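Local coordinates for ketosynthase (PDB 6KXD), which probably catalyses condensation of a fatty acyl-ACP with malonyl-ACP to a 3-oxoacyl-ACP, as the ketosynthase of a ketosynthase/chain length factor pair in a highly reducing type II polyketide synthase, at residues Val10-Phe15 with Leu238-Leu243; Val90-Leu95 with Gly250-Ala255. All blocks are in the same frame, centred on the assembly; numbering follows the deposited sequence.

Contact 1 (Val10-Phe15 with Leu238-Leu243); sequences VVLTGF and LVLESL
Val11 and Glu241 form a hydrogen-bonded pair of an antiparallel ladder that joins strand 10-19 to strand 234-242 in the central sheet of the thiolase-like fold. Val11 N gives a bond of 2.9 Å to Glu241 O, nearly straight at 165°, and Glu241 N returns one to Val11 O. The ladder is interrupted by a beta bulge: Leu12 pairs with Leu240 but Gly14 with Val239, so Thr13 is the extra residue. Its N still reaches Val239 O at 2.9 Å, and beyond it Val239 N meets Gly14 O at 2.7 Å.

On the sheet face that carries Val10, Leu12, Phe15, Leu238 and Leu240, apolar side chains pack together. Leu12 and Leu240 run alongside each other in the same direction, with Leu12 CD2 only 3.5 Å from Leu240 CD1, tighter than usual carbon contact. Leu238 CD2 is 3.7 Å from Leu12 CD2 and also approaches the ring atom Phe15 CE1. Helix 172-185 covers Val10 and Leu240, and helix 341-355 covers Phe15 and Leu238.

Outside the two segments, Arg249 and Arg103 form salt bridges with the carboxylate of Glu241 and would probably stabilise its negative charge. With chi1 at 54°, Thr13 OG1 sits between its backbone N and carbonyl carbon, and from there donates to the anti side of Glu241 OE1 at 2.6 Å.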
loop_
_atom_site.group_PDB
_atom_site.type_symbol
_atom_site.label_atom_id
_atom_site.label_comp_id
_atom_site.label_asym_id
_atom_site.label_seq_id
_atom_site.Cartn_x
_atom_site.Cartn_y
_atom_site.Cartn_z
ATOM N N VAL A 10 -6.624 21.023 -5.926
ATOM C CA VAL A 10 -6.145 19.885 -6.710
ATOM C C VAL A 10 -7.287 19.367 -7.582
ATOM O O VAL A 10 -8.389 19.115 -7.068
ATOM C CB VAL A 10 -5.649 18.769 -5.773
ATOM C CG1 VAL A 10 -5.181 17.538 -6.547
ATOM C CG2 VAL A 10 -4.594 19.294 -4.813
ATOM N N VAL A 11 -6.986 19.100 -8.850
ATOM C CA VAL A 11 -7.971 18.797 -9.850
ATOM C C VAL A 11 -7.579 17.538 -10.618
ATOM O O VAL A 11 -6.414 17.187 -10.715
ATOM C CB VAL A 11 -8.174 20.007 -10.785
ATOM C CG1 VAL A 11 -8.923 21.126 -10.061
ATOM C CG2 VAL A 11 -6.858 20.524 -11.360
ATOM N N LEU A 12 -8.611 16.865 -11.134
ATOM C CA LEU A 12 -8.486 15.681 -11.921
ATOM C C LEU A 12 -8.455 16.083 -13.384
ATOM O O LEU A 12 -9.507 16.417 -13.936
ATOM C CB LEU A 12 -9.671 14.747 -11.659
ATOM C CG LEU A 12 -9.732 14.171 -10.240
ATOM C CD1 LEU A 12 -11.020 13.410 -9.977
ATOM C CD2 LEU A 12 -8.535 13.264 -9.984
ATOM N N THR A 13 -7.278 15.959 -13.997
ATOM C CA THR A 13 -7.081 16.321 -15.388
ATOM C C THR A 13 -7.027 15.110 -16.318
ATOM O O THR A 13 -7.063 15.286 -17.533
ATOM C CB THR A 13 -5.817 17.164 -15.531
ATOM O OG1 THR A 13 -4.745 16.428 -14.947
ATOM C CG2 THR A 13 -5.959 18.499 -14.839
ATOM N N GLY A 14 -6.917 13.886 -15.788
ATOM C CA GLY A 14 -6.872 12.716 -16.660
ATOM C C GLY A 14 -7.399 11.479 -15.961
ATOM O O GLY A 14 -7.224 11.334 -14.756
ATOM N N PHE A 15 -8.091 10.635 -16.724
ATOM C CA PHE A 15 -8.591 9.360 -16.273
ATOM C C PHE A 15 -8.136 8.279 -17.230
ATOM O O PHE A 15 -8.275 8.414 -18.452
ATOM C CB PHE A 15 -10.123 9.298 -16.255
ATOM C CG PHE A 15 -10.818 10.255 -15.319
ATOM C CD1 PHE A 15 -10.269 10.585 -14.093
ATOM C CD2 PHE A 15 -12.065 10.777 -15.642
ATOM C CE1 PHE A 15 -10.929 11.441 -13.227
ATOM C CE2 PHE A 15 -12.735 11.612 -14.765
ATOM C CZ PHE A 15 -12.164 11.947 -13.559
ATOM N N LEU A 238 -5.877 8.038 -12.073
ATOM C CA LEU A 238 -6.308 9.392 -12.112
ATOM C C LEU A 238 -5.077 10.290 -12.142
ATOM O O LEU A 238 -4.130 10.079 -11.383
ATOM C CB LEU A 238 -7.159 9.702 -10.883
ATOM C CG LEU A 238 -8.475 8.932 -10.780
ATOM C CD1 LEU A 238 -8.249 7.572 -10.137
ATOM C CD2 LEU A 238 -9.502 9.716 -9.986
ATOM N N VAL A 239 -5.086 11.279 -13.043
ATOM C CA VAL A 239 -4.101 12.347 -12.976
ATOM C C VAL A 239 -4.646 13.448 -12.070
ATOM O O VAL A 239 -5.695 14.069 -12.390
ATOM C CB VAL A 239 -3.728 12.891 -14.374
ATOM C CG1 VAL A 239 -2.634 13.945 -14.259
ATOM C CG2 VAL A 239 -3.308 11.772 -15.313
ATOM N N LEU A 240 -3.934 13.689 -10.960
ATOM C CA LEU A 240 -4.171 14.770 -10.072
ATOM C C LEU A 240 -3.115 15.836 -10.351
ATOM O O LEU A 240 -1.950 15.497 -10.557
ATOM C CB LEU A 240 -4.038 14.339 -8.609
ATOM C CG LEU A 240 -5.251 13.648 -7.998
ATOM C CD1 LEU A 240 -5.474 12.294 -8.635
ATOM C CD2 LEU A 240 -5.061 13.510 -6.494
ATOM N N GLU A 241 -3.520 17.097 -10.270
ATOM C CA GLU A 241 -2.636 18.221 -10.567
ATOM C C GLU A 241 -3.028 19.410 -9.718
ATOM O O GLU A 241 -4.206 19.577 -9.423
ATOM C CB GLU A 241 -2.780 18.644 -12.028
ATOM C CG GLU A 241 -1.914 17.866 -12.986
ATOM C CD GLU A 241 -1.914 18.448 -14.397
ATOM O OE1 GLU A 241 -2.630 17.886 -15.258
ATOM O OE2 GLU A 241 -1.195 19.457 -14.631
ATOM N N SER A 242 -2.043 20.216 -9.316
ATOM C CA SER A 242 -2.386 21.460 -8.627
ATOM C C SER A 242 -3.256 22.270 -9.587
ATOM O O SER A 242 -3.045 22.195 -10.792
ATOM C CB SER A 242 -1.179 22.235 -8.201
ATOM O OG SER A 242 -0.503 22.757 -9.327
ATOM N N LEU A 243 -4.271 22.963 -9.063
ATOM C CA LEU A 243 -5.054 23.866 -9.930
ATOM C C LEU A 243 -4.110 24.791 -10.718
ATOM O O LEU A 243 -4.285 24.970 -11.907
ATOM C CB LEU A 243 -6.041 24.677 -9.091
ATOM C CG LEU A 243 -6.890 25.664 -9.899
ATOM C CD1 LEU A 243 -7.675 24.925 -10.974
ATOM C CD2 LEU A 243 -7.827 26.452 -8.991
#

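Contact 2 (Val90-Leu95 with Gly250-Ala255); sequences VDDAGL and GARIHA
Asp92 meets Arg252 and His254 through both its backbone carbonyl and its carboxylate. Three hydrogen bonds cross the contact. Two come from the guanidinium of Arg252, which grips Asp92 O end-on: NH2 at 2.7 Å and NH1 at 3.1 Å, with the oxygen in the guanidinium plane. The third is a His-carboxylate bond, His254 NE2 to Asp92 OD2 at 2.5 Å and 164°. Side chains meet tip to tip here, ring and carboxylate planes 6° apart, and the syn lone pair of OD2 is used; Asp92 CG, anti to the backbone N (chi1 -172°), starts the carboxylate on this course.

The charge contact is looser. Asp92 OD1 lies 3.3 Å from Arg252 NH2 but well out of the guanidinium plane, so the attraction is one of charge alone. Within segment 250-255, His254 NE2 lies 3.3 Å above the plane of the Arg252 guanidinium, over its centre. An alanine at Asp92 would probably leave His254 NE2 without its acceptor and Arg252 without the nearby carboxylate charge.

Helix 77-93 thus meets, at its C-terminal end, the loop between helix 243-247 and strand 255-264, with strand 10-19 beside both: Phe15 N also bonds Asp92 OD2, and the Phe15 ring stacks on His254.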
loop_
_atom_site.group_PDB
_atom_site.type_symbol
_atom_site.label_atom_id
_atom_site.label_comp_id
_atom_site.label_asym_id
_atom_site.label_seq_id
_atom_site.Cartn_x
_atom_site.Cartn_y
_atom_site.Cartn_z
ATOM N N VAL A 90 -2.548 9.723 -18.719
ATOM C CA VAL A 90 -1.706 10.844 -19.071
ATOM C C VAL A 90 -2.084 11.316 -20.486
ATOM O O VAL A 90 -2.196 12.530 -20.700
ATOM C CB VAL A 90 -0.205 10.581 -18.890
ATOM C CG1 VAL A 90 0.134 10.351 -17.425
ATOM C CG2 VAL A 90 0.334 9.466 -19.760
ATOM N N ASP A 91 -2.413 10.377 -21.369
ATOM C CA ASP A 91 -3.028 10.715 -22.687
ATOM C C ASP A 91 -4.231 11.634 -22.436
ATOM O O ASP A 91 -4.304 12.760 -22.957
ATOM C CB ASP A 91 -3.367 9.442 -23.474
ATOM C CG ASP A 91 -2.138 8.719 -24.003
ATOM O OD1 ASP A 91 -1.057 9.315 -23.955
ATOM O OD2 ASP A 91 -2.268 7.561 -24.444
ATOM N N ASP A 92 -5.150 11.166 -21.588
ATOM C CA ASP A 92 -6.394 11.854 -21.290
ATOM C C ASP A 92 -6.108 13.210 -20.654
ATOM O O ASP A 92 -6.929 14.106 -20.739
ATOM C CB ASP A 92 -7.283 11.034 -20.348
ATOM C CG ASP A 92 -8.675 11.616 -20.166
ATOM O OD1 ASP A 92 -9.444 11.625 -21.157
ATOM O OD2 ASP A 92 -8.975 12.056 -19.044
ATOM N N ALA A 93 -4.950 13.366 -20.002
ATOM C CA ALA A 93 -4.660 14.633 -19.364
ATOM C C ALA A 93 -3.979 15.603 -20.346
ATOM O O ALA A 93 -3.807 16.748 -19.999
ATOM C CB ALA A 93 -3.809 14.423 -18.143
ATOM N N GLY A 94 -3.570 15.121 -21.524
ATOM C CA GLY A 94 -2.826 15.939 -22.508
ATOM C C GLY A 94 -1.356 16.039 -22.145
ATOM O O GLY A 94 -0.666 16.976 -22.526
ATOM N N LEU A 95 -0.877 15.058 -21.377
ATOM C CA LEU A 95 0.472 15.047 -20.850
ATOM C C LEU A 95 1.237 14.010 -21.651
ATOM O O LEU A 95 0.771 12.901 -21.836
ATOM C CB LEU A 95 0.481 14.642 -19.366
ATOM C CG LEU A 95 0.159 15.738 -18.354
ATOM C CD1 LEU A 95 0.003 15.175 -16.952
ATOM C CD2 LEU A 95 1.243 16.796 -18.364
ATOM N N GLY A 250 -3.201 24.694 -19.760
ATOM C CA GLY A 250 -4.385 24.599 -20.630
ATOM C C GLY A 250 -5.068 23.237 -20.560
ATOM O O GLY A 250 -5.628 22.759 -21.551
ATOM N N ALA A 251 -5.031 22.612 -19.378
ATOM C CA ALA A 251 -5.546 21.266 -19.207
ATOM C C ALA A 251 -7.068 21.303 -19.037
ATOM O O ALA A 251 -7.615 22.146 -18.334
ATOM C CB ALA A 251 -4.871 20.616 -18.020
ATOM N N ARG A 252 -7.762 20.371 -19.686
ATOM C CA ARG A 252 -9.167 20.124 -19.385
ATOM C C ARG A 252 -9.232 19.469 -17.989
ATOM O O ARG A 252 -8.575 18.475 -17.751
ATOM C CB ARG A 252 -9.772 19.267 -20.503
ATOM C CG ARG A 252 -11.218 18.852 -20.283
ATOM C CD ARG A 252 -11.360 17.530 -19.542
ATOM N NE ARG A 252 -10.958 16.364 -20.319
ATOM C CZ ARG A 252 -9.759 15.786 -20.301
ATOM N NH1 ARG A 252 -8.878 16.030 -19.337
ATOM N NH2 ARG A 252 -9.436 14.960 -21.270
ATOM N N ILE A 253 -10.052 20.032 -17.098
ATOM C CA ILE A 253 -10.227 19.576 -15.732
ATOM C C ILE A 253 -11.570 18.839 -15.611
ATOM O O ILE A 253 -12.613 19.442 -15.773
ATOM C CB ILE A 253 -10.128 20.788 -14.787
ATOM C CG1 ILE A 253 -8.711 21.375 -14.785
ATOM C CG2 ILE A 253 -10.620 20.434 -13.396
ATOM C CD1 ILE A 253 -8.566 22.676 -14.035
ATOM N N HIS A 254 -11.524 17.533 -15.300
ATOM C CA HIS A 254 -12.708 16.683 -15.207
ATOM C C HIS A 254 -13.511 17.050 -13.955
ATOM O O HIS A 254 -14.735 17.188 -14.029
ATOM C CB HIS A 254 -12.350 15.191 -15.150
ATOM C CG HIS A 254 -11.833 14.573 -16.404
ATOM N ND1 HIS A 254 -12.632 14.365 -17.523
ATOM C CD2 HIS A 254 -10.640 14.007 -16.692
ATOM C CE1 HIS A 254 -11.935 13.745 -18.456
ATOM N NE2 HIS A 254 -10.699 13.521 -17.973
ATOM N N ALA A 255 -12.811 17.169 -12.812
ATOM C CA ALA A 255 -13.414 17.487 -11.523
ATOM C C ALA A 255 -12.316 17.944 -10.551
ATOM O O ALA A 255 -11.144 18.007 -10.890
ATOM C CB ALA A 255 -14.189 16.292 -11.008
#

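From the N terminus the chain enters strand 10-19, then reaches the end of helix 77-93 at residues 90-95. Contact 1 closes when strand 234-242 returns to the first strand after 222 intervening residues; contact 2 closes shortly afterwards, when residues 250-255 meet the end of helix 77-93, 154 residues back. The two closures cross, their segments alternating along the chain. Their centres lie about 7 Å apart, and they touch directly: Leu12 O to His254 N (2.7 Å) and Leu12 N to Ala255 O (2.8 Å) are probable hydrogen bonds. Across from Leu12, His254 and Ala255 make a classic beta bulge. Strand 10-19 pairs with strands 234-242 and 255-264, while contact 2 ties in helix 77-93.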